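Local coordinates for integral membrane indolylacetylinositol arabinosyltransferase EmbC (Mycolicibacterium smegmatis, PDB 7BVE), which probably transfers arabinose units to build the arabinan polymers of the mycobacterial cell wall, and is held here in complex with the drug ethambutol, at residues Q54-A58 against Y1047-A1053; Q182-F187 against G1014-L1019; E348-R352 against W396-R401. All coordinates share one frame; numbering follows the deposited sequence.

Contact 1 (Q54-A58 against Y1047-A1053); sequences QSVDA and YPDAQPA
A58 and A1053 meet methyl to methyl, CB to CB at 3.9 Å, and CB of V56 approaches the same A1053 methyl at 4.2 Å. This apolar patch closes one end of two short extended stretches that run in the same direction. In the middle the backbones do the touching: CA of A1050 directs its hydrogen at O of S55 (3.4 Å apart, 153° at the hydrogen), and CA of V56 lies 3.3 Å from O of Q1051. Alongside, CB of D57 passes the same O of Q1051 at 3.4 Å. At the other end S55 holds OG opposite its carbonyl carbon (chi1 -58°), which sends the hydroxyl toward Y1047; OG comes obliquely to CD2 of that ring at 4.0 Å and is itself hydrogen-bonded to N of T188. A type I turn from Y1047 to A1050 carries the chain from the tyrosine to the residues that run beside 56-58. The contact thereby joins the concanavalin-like region to the C-terminal region. L45 of strand 38-46 packs on both A58 and A1053, the ring of F187 stands about perpendicular to that of Y1047, and V56 packs on W47 in the loop after strand 38-46.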
ATOM      1  N   GLN A  54      28.431  -0.916 -47.192  1.00 22.65           N
ATOM      2  CA  GLN A  54      28.498   0.226 -46.291  1.00 22.65           C
ATOM      3  C   GLN A  54      27.348   0.112 -45.310  1.00 22.65           C
ATOM      4  O   GLN A  54      26.200  -0.029 -45.729  1.00 22.65           O
ATOM      5  CB  GLN A  54      28.425   1.540 -47.067  1.00 22.65           C
ATOM      6  CG  GLN A  54      28.523   2.802 -46.219  1.00 22.65           C
ATOM      7  CD  GLN A  54      29.881   2.977 -45.577  1.00 22.65           C
ATOM      8  OE1 GLN A  54      30.909   2.693 -46.186  1.00 22.65           O
ATOM      9  NE2 GLN A  54      29.893   3.463 -44.343  1.00 22.65           N
ATOM     10  N   SER A  55      27.655   0.158 -44.023  1.00 15.85           N
ATOM     11  CA  SER A  55      26.619   0.105 -43.010  1.00 15.85           C
ATOM     12  C   SER A  55      25.832   1.407 -42.988  1.00 15.85           C
ATOM     13  O   SER A  55      26.389   2.494 -43.151  1.00 15.85           O
ATOM     14  CB  SER A  55      27.239  -0.146 -41.646  1.00 15.85           C
ATOM     15  OG  SER A  55      27.977  -1.347 -41.657  1.00 15.85           O
ATOM     16  N   VAL A  56      24.522   1.292 -42.799  1.00 15.07           N
ATOM     17  CA  VAL A  56      23.666   2.467 -42.689  1.00 15.07           C
ATOM     18  C   VAL A  56      23.048   2.464 -41.303  1.00 15.07           C
ATOM     19  O   VAL A  56      23.312   1.565 -40.503  1.00 15.07           O
ATOM     20  CB  VAL A  56      22.584   2.510 -43.778  1.00 15.07           C
ATOM     21  CG1 VAL A  56      23.214   2.548 -45.144  1.00 15.07           C
ATOM     22  CG2 VAL A  56      21.654   1.339 -43.649  1.00 15.07           C
ATOM     23  N   ASP A  57      22.231   3.465 -41.002  1.00 15.75           N
ATOM     24  CA  ASP A  57      21.705   3.631 -39.654  1.00 15.75           C
ATOM     25  C   ASP A  57      20.280   4.153 -39.757  1.00 15.75           C
ATOM     26  O   ASP A  57      20.072   5.334 -40.034  1.00 15.75           O
ATOM     27  CB  ASP A  57      22.587   4.585 -38.860  1.00 15.75           C
ATOM     28  CG  ASP A  57      22.408   4.439 -37.383  1.00 15.75           C
ATOM     29  OD1 ASP A  57      21.570   3.622 -36.968  1.00 15.75           O
ATOM     30  OD2 ASP A  57      23.126   5.126 -36.631  1.00 15.75           O
ATOM     31  N   ALA A  58      19.301   3.279 -39.528  1.00 15.07           N
ATOM     32  CA  ALA A  58      17.886   3.609 -39.698  1.00 15.07           C
ATOM     33  C   ALA A  58      17.080   3.047 -38.539  1.00 15.07           C
ATOM     34  O   ALA A  58      16.461   1.988 -38.654  1.00 15.07           O
ATOM     35  CB  ALA A  58      17.369   3.066 -41.029  1.00 15.07           C
ATOM     36  N   TYR A1047      29.331   1.474 -34.499  1.00 18.59           N
ATOM     37  CA  TYR A1047      29.979   1.603 -35.796  1.00 18.59           C
ATOM     38  C   TYR A1047      30.014   3.078 -36.183  1.00 18.59           C
ATOM     39  O   TYR A1047      28.972   3.640 -36.553  1.00 18.59           O
ATOM     40  CB  TYR A1047      29.267   0.788 -36.883  1.00 18.59           C
ATOM     41  CG  TYR A1047      29.392  -0.719 -36.797  1.00 18.59           C
ATOM     42  CD1 TYR A1047      30.144  -1.342 -35.812  1.00 18.59           C
ATOM     43  CD2 TYR A1047      28.820  -1.517 -37.758  1.00 18.59           C
ATOM     44  CE1 TYR A1047      30.255  -2.721 -35.763  1.00 18.59           C
ATOM     45  CE2 TYR A1047      28.935  -2.880 -37.722  1.00 18.59           C
ATOM     46  CZ  TYR A1047      29.647  -3.477 -36.732  1.00 18.59           C
ATOM     47  OH  TYR A1047      29.740  -4.845 -36.728  1.00 18.59           O
ATOM     48  N   PRO A1048      31.171   3.742 -36.125  1.00 27.18           N
ATOM     49  CA  PRO A1048      31.211   5.177 -36.431  1.00 27.18           C
ATOM     50  C   PRO A1048      31.062   5.505 -37.906  1.00 27.18           C
ATOM     51  O   PRO A1048      30.719   6.648 -38.233  1.00 27.18           O
ATOM     52  CB  PRO A1048      32.585   5.602 -35.911  1.00 27.18           C
ATOM     53  CG  PRO A1048      32.971   4.539 -34.931  1.00 27.18           C
ATOM     54  CD  PRO A1048      32.416   3.285 -35.499  1.00 27.18           C
ATOM     55  N   ASP A1049      31.305   4.552 -38.804  1.00 37.00           N
ATOM     56  CA  ASP A1049      31.205   4.761 -40.245  1.00 37.00           C
ATOM     57  C   ASP A1049      29.822   4.446 -40.802  1.00 37.00           C
ATOM     58  O   ASP A1049      29.697   4.097 -41.982  1.00 37.00           O
ATOM     59  CB  ASP A1049      32.266   3.928 -40.961  1.00 37.00           C
ATOM     60  CG  ASP A1049      32.206   2.454 -40.585  1.00 37.00           C
ATOM     61  OD1 ASP A1049      31.454   2.093 -39.654  1.00 37.00           O
ATOM     62  OD2 ASP A1049      32.905   1.649 -41.230  1.00 37.00           O
ATOM     63  N   ALA A1050      28.781   4.556 -39.987  1.00 26.78           N
ATOM     64  CA  ALA A1050      27.419   4.233 -40.391  1.00 26.78           C
ATOM     65  C   ALA A1050      26.681   5.533 -40.683  1.00 26.78           C
ATOM     66  O   ALA A1050      26.284   6.252 -39.765  1.00 26.78           O
ATOM     67  CB  ALA A1050      26.720   3.425 -39.307  1.00 26.78           C
ATOM     68  N   GLN A1051      26.495   5.827 -41.965  1.00 27.18           N
ATOM     69  CA  GLN A1051      25.753   7.004 -42.376  1.00 27.18           C
ATOM     70  C   GLN A1051      24.262   6.794 -42.120  1.00 27.18           C
ATOM     71  O   GLN A1051      23.824   5.669 -41.892  1.00 27.18           O
ATOM     72  CB  GLN A1051      26.004   7.279 -43.856  1.00 27.18           C
ATOM     73  CG  GLN A1051      27.457   7.556 -44.188  1.00 27.18           C
ATOM     74  CD  GLN A1051      27.962   8.832 -43.553  1.00 27.18           C
ATOM     75  OE1 GLN A1051      27.255   9.836 -43.507  1.00 27.18           O
ATOM     76  NE2 GLN A1051      29.188   8.795 -43.049  1.00 27.18           N
ATOM     77  N   PRO A1052      23.463   7.856 -42.118  1.00 22.51           N
ATOM     78  CA  PRO A1052      22.012   7.658 -42.126  1.00 22.51           C
ATOM     79  C   PRO A1052      21.546   7.094 -43.457  1.00 22.51           C
ATOM     80  O   PRO A1052      22.209   7.215 -44.489  1.00 22.51           O
ATOM     81  CB  PRO A1052      21.457   9.064 -41.889  1.00 22.51           C
ATOM     82  CG  PRO A1052      22.533   9.762 -41.184  1.00 22.51           C
ATOM     83  CD  PRO A1052      23.803   9.245 -41.775  1.00 22.51           C
ATOM     84  N   ALA A1053      20.390   6.444 -43.417  1.00 22.50           N
ATOM     85  CA  ALA A1053      19.828   5.821 -44.604  1.00 22.50           C
ATOM     86  C   ALA A1053      19.004   6.843 -45.372  1.00 22.50           C
ATOM     87  O   ALA A1053      18.696   7.929 -44.878  1.00 22.50           O
ATOM     88  CB  ALA A1053      18.994   4.607 -44.215  1.00 22.50           C
TER

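Contact 2 (Q182-F187 against G1014-L1019); sequences QIVGVF and GITELL
L1019 pushes its CD1 methyl into the angle between V184 and F187, and this is the tightest apolar packing of the contact. CD1 lies 3.7 Å from O of V184 and 3.8 Å from CZ of F187, arriving at the edge of the phenyl ring near its plane; the two side chains cross at about a right angle. L1019 gets there with CG opposite its own backbone N (chi1 -175°), which swings the branch toward 182-187. CG2 of V184 lies in the plane of the same ring, also at its edge. Packing is slacker in the middle, where CG1 of V184 faces CG2 of I1015 at 4.2 Å and CB of L1018 at 4.5 Å. T1016, which points away from 182-187, and E1017, whose OE1 makes a long, weak ion pair with R105, are partly exposed and take no part, whereas every residue that touches across the contact is buried. Beyond V184, the extended side chain of Q182 meets L1018 from the opposite direction, the leucine CD1 lying 3.9 Å from CD of the amide. NE2 of Q182 gives a hydrogen bond to O of G1014 (3.2 Å, 149° at the hydrogen), standing above the carbonyl plane instead of on a lone pair. The chemistry is thus mainly that of a hydrophobic seam between the concanavalin-like and C-terminal regions, with one side-chain amide satisfying a buried backbone carbonyl just ahead of the helix.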
ATOM      1  N   GLN A 182      14.081  -6.908 -34.646  1.00 15.07           N
ATOM      2  CA  GLN A 182      14.180  -5.472 -34.441  1.00 15.07           C
ATOM      3  C   GLN A 182      15.290  -4.886 -35.301  1.00 15.07           C
ATOM      4  O   GLN A 182      16.380  -5.450 -35.403  1.00 15.07           O
ATOM      5  CB  GLN A 182      14.413  -5.161 -32.966  1.00 15.07           C
ATOM      6  CG  GLN A 182      14.572  -3.691 -32.663  1.00 15.07           C
ATOM      7  CD  GLN A 182      14.600  -3.378 -31.195  1.00 15.07           C
ATOM      8  OE1 GLN A 182      14.439  -4.255 -30.361  1.00 15.07           O
ATOM      9  NE2 GLN A 182      14.820  -2.117 -30.869  1.00 15.07           N
ATOM     10  N   ILE A 183      15.003  -3.749 -35.934  1.00 15.07           N
ATOM     11  CA  ILE A 183      15.915  -3.101 -36.865  1.00 15.07           C
ATOM     12  C   ILE A 183      16.336  -1.764 -36.281  1.00 15.07           C
ATOM     13  O   ILE A 183      15.486  -0.953 -35.907  1.00 15.07           O
ATOM     14  CB  ILE A 183      15.258  -2.915 -38.240  1.00 15.07           C
ATOM     15  CG1 ILE A 183      14.908  -4.267 -38.840  1.00 15.07           C
ATOM     16  CG2 ILE A 183      16.171  -2.183 -39.163  1.00 15.07           C
ATOM     17  CD1 ILE A 183      14.072  -4.175 -40.060  1.00 15.07           C
ATOM     18  N   VAL A 184      17.649  -1.552 -36.168  1.00 15.07           N
ATOM     19  CA  VAL A 184      18.211  -0.261 -35.780  1.00 15.07           C
ATOM     20  C   VAL A 184      19.185   0.185 -36.860  1.00 15.07           C
ATOM     21  O   VAL A 184      19.974   1.111 -36.657  1.00 15.07           O
ATOM     22  CB  VAL A 184      18.902  -0.307 -34.404  1.00 15.07           C
ATOM     23  CG1 VAL A 184      17.924  -0.636 -33.316  1.00 15.07           C
ATOM     24  CG2 VAL A 184      20.013  -1.299 -34.401  1.00 15.07           C
ATOM     25  N   GLY A 185      19.129  -0.456 -38.017  1.00 15.07           N
ATOM     26  CA  GLY A 185      20.028  -0.144 -39.108  1.00 15.07           C
ATOM     27  C   GLY A 185      20.408  -1.422 -39.806  1.00 15.07           C
ATOM     28  O   GLY A 185      19.892  -2.468 -39.436  1.00 15.07           O
ATOM     29  N   VAL A 186      21.271  -1.381 -40.811  1.00 15.07           N
ATOM     30  CA  VAL A 186      21.750  -2.590 -41.471  1.00 15.07           C
ATOM     31  C   VAL A 186      23.266  -2.540 -41.456  1.00 15.07           C
ATOM     32  O   VAL A 186      23.868  -1.715 -42.149  1.00 15.07           O
ATOM     33  CB  VAL A 186      21.221  -2.730 -42.901  1.00 15.07           C
ATOM     34  CG1 VAL A 186      21.811  -3.955 -43.559  1.00 15.07           C
ATOM     35  CG2 VAL A 186      19.712  -2.820 -42.916  1.00 15.07           C
ATOM     36  N   PHE A 187      23.885  -3.420 -40.678  1.00 15.07           N
ATOM     37  CA  PHE A 187      25.312  -3.382 -40.412  1.00 15.07           C
ATOM     38  C   PHE A 187      25.990  -4.585 -41.051  1.00 15.07           C
ATOM     39  O   PHE A 187      25.360  -5.610 -41.304  1.00 15.07           O
ATOM     40  CB  PHE A 187      25.570  -3.368 -38.911  1.00 15.07           C
ATOM     41  CG  PHE A 187      24.881  -2.257 -38.205  1.00 15.07           C
ATOM     42  CD1 PHE A 187      25.338  -0.966 -38.285  1.00 15.07           C
ATOM     43  CD2 PHE A 187      23.768  -2.511 -37.438  1.00 15.07           C
ATOM     44  CE1 PHE A 187      24.688   0.049 -37.645  1.00 15.07           C
ATOM     45  CE2 PHE A 187      23.125  -1.502 -36.792  1.00 15.07           C
ATOM     46  CZ  PHE A 187      23.581  -0.228 -36.888  1.00 15.07           C
ATOM     47  N   GLY A1014      14.865   1.518 -25.750  1.00 15.07           N
ATOM     48  CA  GLY A1014      14.947   0.191 -26.310  1.00 15.07           C
ATOM     49  C   GLY A1014      15.643   0.252 -27.646  1.00 15.07           C
ATOM     50  O   GLY A1014      15.946  -0.777 -28.245  1.00 15.07           O
ATOM     51  N   ILE A1015      15.891   1.464 -28.120  1.00 15.07           N
ATOM     52  CA  ILE A1015      16.602   1.699 -29.366  1.00 15.07           C
ATOM     53  C   ILE A1015      18.048   2.091 -29.108  1.00 15.07           C
ATOM     54  O   ILE A1015      18.964   1.567 -29.734  1.00 15.07           O
ATOM     55  CB  ILE A1015      15.876   2.775 -30.200  1.00 15.07           C
ATOM     56  CG1 ILE A1015      14.439   2.371 -30.471  1.00 15.07           C
ATOM     57  CG2 ILE A1015      16.561   2.964 -31.518  1.00 15.07           C
ATOM     58  CD1 ILE A1015      13.625   3.465 -31.065  1.00 15.07           C
ATOM     59  N   THR A1016      18.272   3.015 -28.175  1.00 15.07           N
ATOM     60  CA  THR A1016      19.622   3.432 -27.829  1.00 15.07           C
ATOM     61  C   THR A1016      20.349   2.400 -26.985  1.00 15.07           C
ATOM     62  O   THR A1016      21.565   2.509 -26.814  1.00 15.07           O
ATOM     63  CB  THR A1016      19.591   4.761 -27.083  1.00 15.07           C
ATOM     64  OG1 THR A1016      18.954   4.578 -25.818  1.00 15.07           O
ATOM     65  CG2 THR A1016      18.809   5.783 -27.873  1.00 15.07           C
ATOM     66  N   GLU A1017      19.633   1.420 -26.444  1.00 15.59           N
ATOM     67  CA  GLU A1017      20.250   0.308 -25.739  1.00 15.59           C
ATOM     68  C   GLU A1017      21.022  -0.599 -26.685  1.00 15.59           C
ATOM     69  O   GLU A1017      21.994  -1.234 -26.268  1.00 15.59           O
ATOM     70  CB  GLU A1017      19.154  -0.468 -25.015  1.00 15.59           C
ATOM     71  CG  GLU A1017      19.602  -1.550 -24.076  1.00 15.59           C
ATOM     72  CD  GLU A1017      18.433  -2.220 -23.384  1.00 15.59           C
ATOM     73  OE1 GLU A1017      17.277  -1.865 -23.685  1.00 15.59           O
ATOM     74  OE2 GLU A1017      18.671  -3.099 -22.531  1.00 15.59           O
ATOM     75  N   LEU A1018      20.626  -0.653 -27.954  1.00 15.07           N
ATOM     76  CA  LEU A1018      21.267  -1.493 -28.951  1.00 15.07           C
ATOM     77  C   LEU A1018      22.170  -0.735 -29.900  1.00 15.07           C
ATOM     78  O   LEU A1018      23.105  -1.321 -30.436  1.00 15.07           O
ATOM     79  CB  LEU A1018      20.211  -2.217 -29.789  1.00 15.07           C
ATOM     80  CG  LEU A1018      19.286  -3.172 -29.054  1.00 15.07           C
ATOM     81  CD1 LEU A1018      18.289  -3.737 -30.019  1.00 15.07           C
ATOM     82  CD2 LEU A1018      20.083  -4.267 -28.418  1.00 15.07           C
ATOM     83  N   LEU A1019      21.915   0.542 -30.127  1.00 15.07           N
ATOM     84  CA  LEU A1019      22.612   1.273 -31.168  1.00 15.07           C
ATOM     85  C   LEU A1019      23.824   2.027 -30.649  1.00 15.07           C
ATOM     86  O   LEU A1019      24.821   2.152 -31.367  1.00 15.07           O
ATOM     87  CB  LEU A1019      21.641   2.245 -31.837  1.00 15.07           C
ATOM     88  CG  LEU A1019      22.128   3.045 -33.034  1.00 15.07           C
ATOM     89  CD1 LEU A1019      22.465   2.120 -34.159  1.00 15.07           C
ATOM     90  CD2 LEU A1019      21.082   4.013 -33.449  1.00 15.07           C
TER

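Contact 3 (E348-R352 against W396-R401); sequences EVIPR and WCSVER
R352 and E400 reach each other by the same pair of torsions: each sets CG opposite the backbone N and then bends at chi2, 66° in the arginine and 69° in the glutamate. E348 takes this shape too and reaches R401, whose own chain bends later, at chi3. The result is a helix-to-helix contact in the GT-C membrane domain, joining the end of helix 332-349 and the residues after it to helix 385-405. R352 grips E400 side-on with two nitrogens on one oxygen: NE lies 3.1 Å and NH2 3.0 Å from OE2. The oxygen is in the guanidinium plane, and NH2 takes its anti lone pair. Carboxylate and guanidinium planes are turned 55° apart. E400 also forms a salt bridge through OE1 to R553 of helix 548-564, and NH2 of R352 pairs with an acidic side chain of another protein chain, an alternation of charge that would probably favour the ionised form of E400 and R352. The second ion pair is less well aligned: NH1 of R401 lies 2.8 Å from OE1 of E348, but the hydrogen bond is weak. R401 belongs to the pocket of the bound phosphopantetheine group, consistent with the neighbouring protein being an acyl carrier protein, and E348 is one partner of the R401 guanidinium beside this pocket. Below the ion pairs the methylene CG of E348 rests 3.6 Å from SG of C397, and the apolar packing is that of V349, whose CG2 abuts the edge of the W396 indole, near its plane, 3.6 Å from CZ3.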
ATOM      1  N   GLU A 348     -20.606  34.543 -11.013  1.00 15.07           N
ATOM      2  CA  GLU A 348     -21.711  33.795 -11.589  1.00 15.07           C
ATOM      3  C   GLU A 348     -22.299  32.773 -10.633  1.00 15.07           C
ATOM      4  O   GLU A 348     -23.517  32.592 -10.612  1.00 15.07           O
ATOM      5  CB  GLU A 348     -21.244  33.128 -12.893  1.00 15.07           C
ATOM      6  CG  GLU A 348     -22.249  32.216 -13.585  1.00 15.07           C
ATOM      7  CD  GLU A 348     -23.480  32.918 -14.127  1.00 15.07           C
ATOM      8  OE1 GLU A 348     -23.402  34.117 -14.452  1.00 15.07           O
ATOM      9  OE2 GLU A 348     -24.537  32.257 -14.229  1.00 15.07           O
ATOM     10  N   VAL A 349     -21.486  32.122  -9.808  1.00 15.07           N
ATOM     11  CA  VAL A 349     -21.994  31.021  -8.999  1.00 15.07           C
ATOM     12  C   VAL A 349     -22.520  31.513  -7.657  1.00 15.07           C
ATOM     13  O   VAL A 349     -23.639  31.173  -7.259  1.00 15.07           O
ATOM     14  CB  VAL A 349     -20.912  29.947  -8.816  1.00 15.07           C
ATOM     15  CG1 VAL A 349     -21.409  28.865  -7.901  1.00 15.07           C
ATOM     16  CG2 VAL A 349     -20.517  29.367 -10.155  1.00 15.07           C
ATOM     17  N   ILE A 350     -21.721  32.285  -6.927  1.00 15.07           N
ATOM     18  CA  ILE A 350     -22.082  32.749  -5.584  1.00 15.07           C
ATOM     19  C   ILE A 350     -23.311  33.668  -5.573  1.00 15.07           C
ATOM     20  O   ILE A 350     -24.183  33.451  -4.721  1.00 15.07           O
ATOM     21  CB  ILE A 350     -20.861  33.371  -4.875  1.00 15.07           C
ATOM     22  CG1 ILE A 350     -19.870  32.282  -4.482  1.00 15.07           C
ATOM     23  CG2 ILE A 350     -21.239  34.152  -3.648  1.00 15.07           C
ATOM     24  CD1 ILE A 350     -18.585  32.802  -3.918  1.00 15.07           C
ATOM     25  N   PRO A 351     -23.504  34.641  -6.481  1.00 15.07           N
ATOM     26  CA  PRO A 351     -24.809  35.321  -6.511  1.00 15.07           C
ATOM     27  C   PRO A 351     -25.958  34.474  -7.027  1.00 15.07           C
ATOM     28  O   PRO A 351     -27.108  34.903  -6.907  1.00 15.07           O
ATOM     29  CB  PRO A 351     -24.562  36.523  -7.423  1.00 15.07           C
ATOM     30  CG  PRO A 351     -23.436  36.178  -8.209  1.00 15.07           C
ATOM     31  CD  PRO A 351     -22.555  35.377  -7.336  1.00 15.07           C
ATOM     32  N   ARG A 352     -25.700  33.300  -7.589  1.00 15.07           N
ATOM     33  CA  ARG A 352     -26.754  32.378  -7.982  1.00 15.07           C
ATOM     34  C   ARG A 352     -27.192  31.474  -6.844  1.00 15.07           C
ATOM     35  O   ARG A 352     -28.375  31.139  -6.755  1.00 15.07           O
ATOM     36  CB  ARG A 352     -26.281  31.528  -9.166  1.00 15.07           C
ATOM     37  CG  ARG A 352     -27.279  30.550  -9.722  1.00 15.07           C
ATOM     38  CD  ARG A 352     -28.449  31.265 -10.339  1.00 15.07           C
ATOM     39  NE  ARG A 352     -29.415  30.321 -10.882  1.00 15.07           N
ATOM     40  CZ  ARG A 352     -30.642  30.650 -11.258  1.00 15.07           C
ATOM     41  NH1 ARG A 352     -31.053  31.903 -11.143  1.00 15.07           N
ATOM     42  NH2 ARG A 352     -31.460  29.726 -11.737  1.00 15.07           N
ATOM     43  N   TRP A 396     -21.816  23.677 -16.057  1.00 15.07           N
ATOM     44  CA  TRP A 396     -22.851  23.913 -15.051  1.00 15.07           C
ATOM     45  C   TRP A 396     -23.468  25.298 -15.187  1.00 15.07           C
ATOM     46  O   TRP A 396     -24.674  25.460 -14.993  1.00 15.07           O
ATOM     47  CB  TRP A 396     -22.282  23.748 -13.647  1.00 15.07           C
ATOM     48  CG  TRP A 396     -23.323  23.895 -12.570  1.00 15.07           C
ATOM     49  CD1 TRP A 396     -24.295  23.009 -12.251  1.00 15.07           C
ATOM     50  CD2 TRP A 396     -23.528  25.026 -11.719  1.00 15.07           C
ATOM     51  NE1 TRP A 396     -25.067  23.485 -11.231  1.00 15.07           N
ATOM     52  CE2 TRP A 396     -24.623  24.730 -10.890  1.00 15.07           C
ATOM     53  CE3 TRP A 396     -22.891  26.258 -11.576  1.00 15.07           C
ATOM     54  CZ2 TRP A 396     -25.086  25.611  -9.929  1.00 15.07           C
ATOM     55  CZ3 TRP A 396     -23.363  27.135 -10.632  1.00 15.07           C
ATOM     56  CH2 TRP A 396     -24.449  26.811  -9.820  1.00 15.07           C
ATOM     57  N   CYS A 397     -22.672  26.301 -15.559  1.00 15.07           N
ATOM     58  CA  CYS A 397     -23.208  27.653 -15.691  1.00 15.07           C
ATOM     59  C   CYS A 397     -24.110  27.786 -16.910  1.00 15.07           C
ATOM     60  O   CYS A 397     -25.145  28.458 -16.842  1.00 15.07           O
ATOM     61  CB  CYS A 397     -22.074  28.669 -15.751  1.00 15.07           C
ATOM     62  SG  CYS A 397     -21.168  28.855 -14.212  1.00 15.07           S
ATOM     63  N   SER A 398     -23.764  27.121 -18.018  1.00 15.07           N
ATOM     64  CA  SER A 398     -24.626  27.162 -19.195  1.00 15.07           C
ATOM     65  C   SER A 398     -25.938  26.431 -18.954  1.00 15.07           C
ATOM     66  O   SER A 398     -27.004  26.913 -19.359  1.00 15.07           O
ATOM     67  CB  SER A 398     -23.905  26.557 -20.393  1.00 15.07           C
ATOM     68  OG  SER A 398     -22.750  27.295 -20.721  1.00 15.07           O
ATOM     69  N   VAL A 399     -25.882  25.268 -18.295  1.00 15.07           N
ATOM     70  CA  VAL A 399     -27.101  24.535 -17.962  1.00 15.07           C
ATOM     71  C   VAL A 399     -27.970  25.338 -17.005  1.00 15.07           C
ATOM     72  O   VAL A 399     -29.185  25.438 -17.192  1.00 15.07           O
ATOM     73  CB  VAL A 399     -26.746  23.156 -17.381  1.00 15.07           C
ATOM     74  CG1 VAL A 399     -27.960  22.480 -16.805  1.00 15.07           C
ATOM     75  CG2 VAL A 399     -26.174  22.294 -18.446  1.00 15.07           C
ATOM     76  N   GLU A 400     -27.353  25.970 -16.005  1.00 15.07           N
ATOM     77  CA  GLU A 400     -28.099  26.735 -15.013  1.00 15.07           C
ATOM     78  C   GLU A 400     -28.737  27.974 -15.627  1.00 15.07           C
ATOM     79  O   GLU A 400     -29.796  28.424 -15.181  1.00 15.07           O
ATOM     80  CB  GLU A 400     -27.156  27.111 -13.874  1.00 15.07           C
ATOM     81  CG  GLU A 400     -27.819  27.769 -12.707  1.00 15.07           C
ATOM     82  CD  GLU A 400     -28.708  26.818 -11.949  1.00 15.07           C
ATOM     83  OE1 GLU A 400     -28.383  25.615 -11.885  1.00 15.07           O
ATOM     84  OE2 GLU A 400     -29.752  27.272 -11.442  1.00 15.07           O
ATOM     85  N   ARG A 401     -28.118  28.530 -16.664  1.00 15.07           N
ATOM     86  CA  ARG A 401     -28.736  29.641 -17.374  1.00 15.07           C
ATOM     87  C   ARG A 401     -29.831  29.162 -18.318  1.00 15.07           C
ATOM     88  O   ARG A 401     -30.759  29.914 -18.626  1.00 15.07           O
ATOM     89  CB  ARG A 401     -27.651  30.411 -18.117  1.00 15.07           C
ATOM     90  CG  ARG A 401     -28.063  31.701 -18.753  1.00 15.07           C
ATOM     91  CD  ARG A 401     -26.821  32.392 -19.225  1.00 15.07           C
ATOM     92  NE  ARG A 401     -26.009  32.801 -18.084  1.00 15.07           N
ATOM     93  CZ  ARG A 401     -26.108  33.985 -17.498  1.00 15.07           C
ATOM     94  NH1 ARG A 401     -25.346  34.285 -16.460  1.00 15.07           N
ATOM     95  NH2 ARG A 401     -26.954  34.882 -17.970  1.00 15.07           N
TER

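How the contacts relate
From the N terminus the chain passes 54-58 and then 182-187, both in the concanavalin-like region, before entering the membrane domain. There 348-352 is met 44 residues later by 396-401, closing the short loop of contact 3. The C-terminal region returns to close contact 2 at 1014-1019 and finally contact 1 at 1047-1053. The three loops nest without crossing, contact 3 innermost and contact 1 outermost. Contacts 1 and 2, with centres 11 Å apart, touch through a probable hydrogen bond from V56 N to V186 O, and jointly tie the first region to the last. Contact 3 lies on the opposite side of the chain's centre, its own centre about 57 Å from that of contact 2.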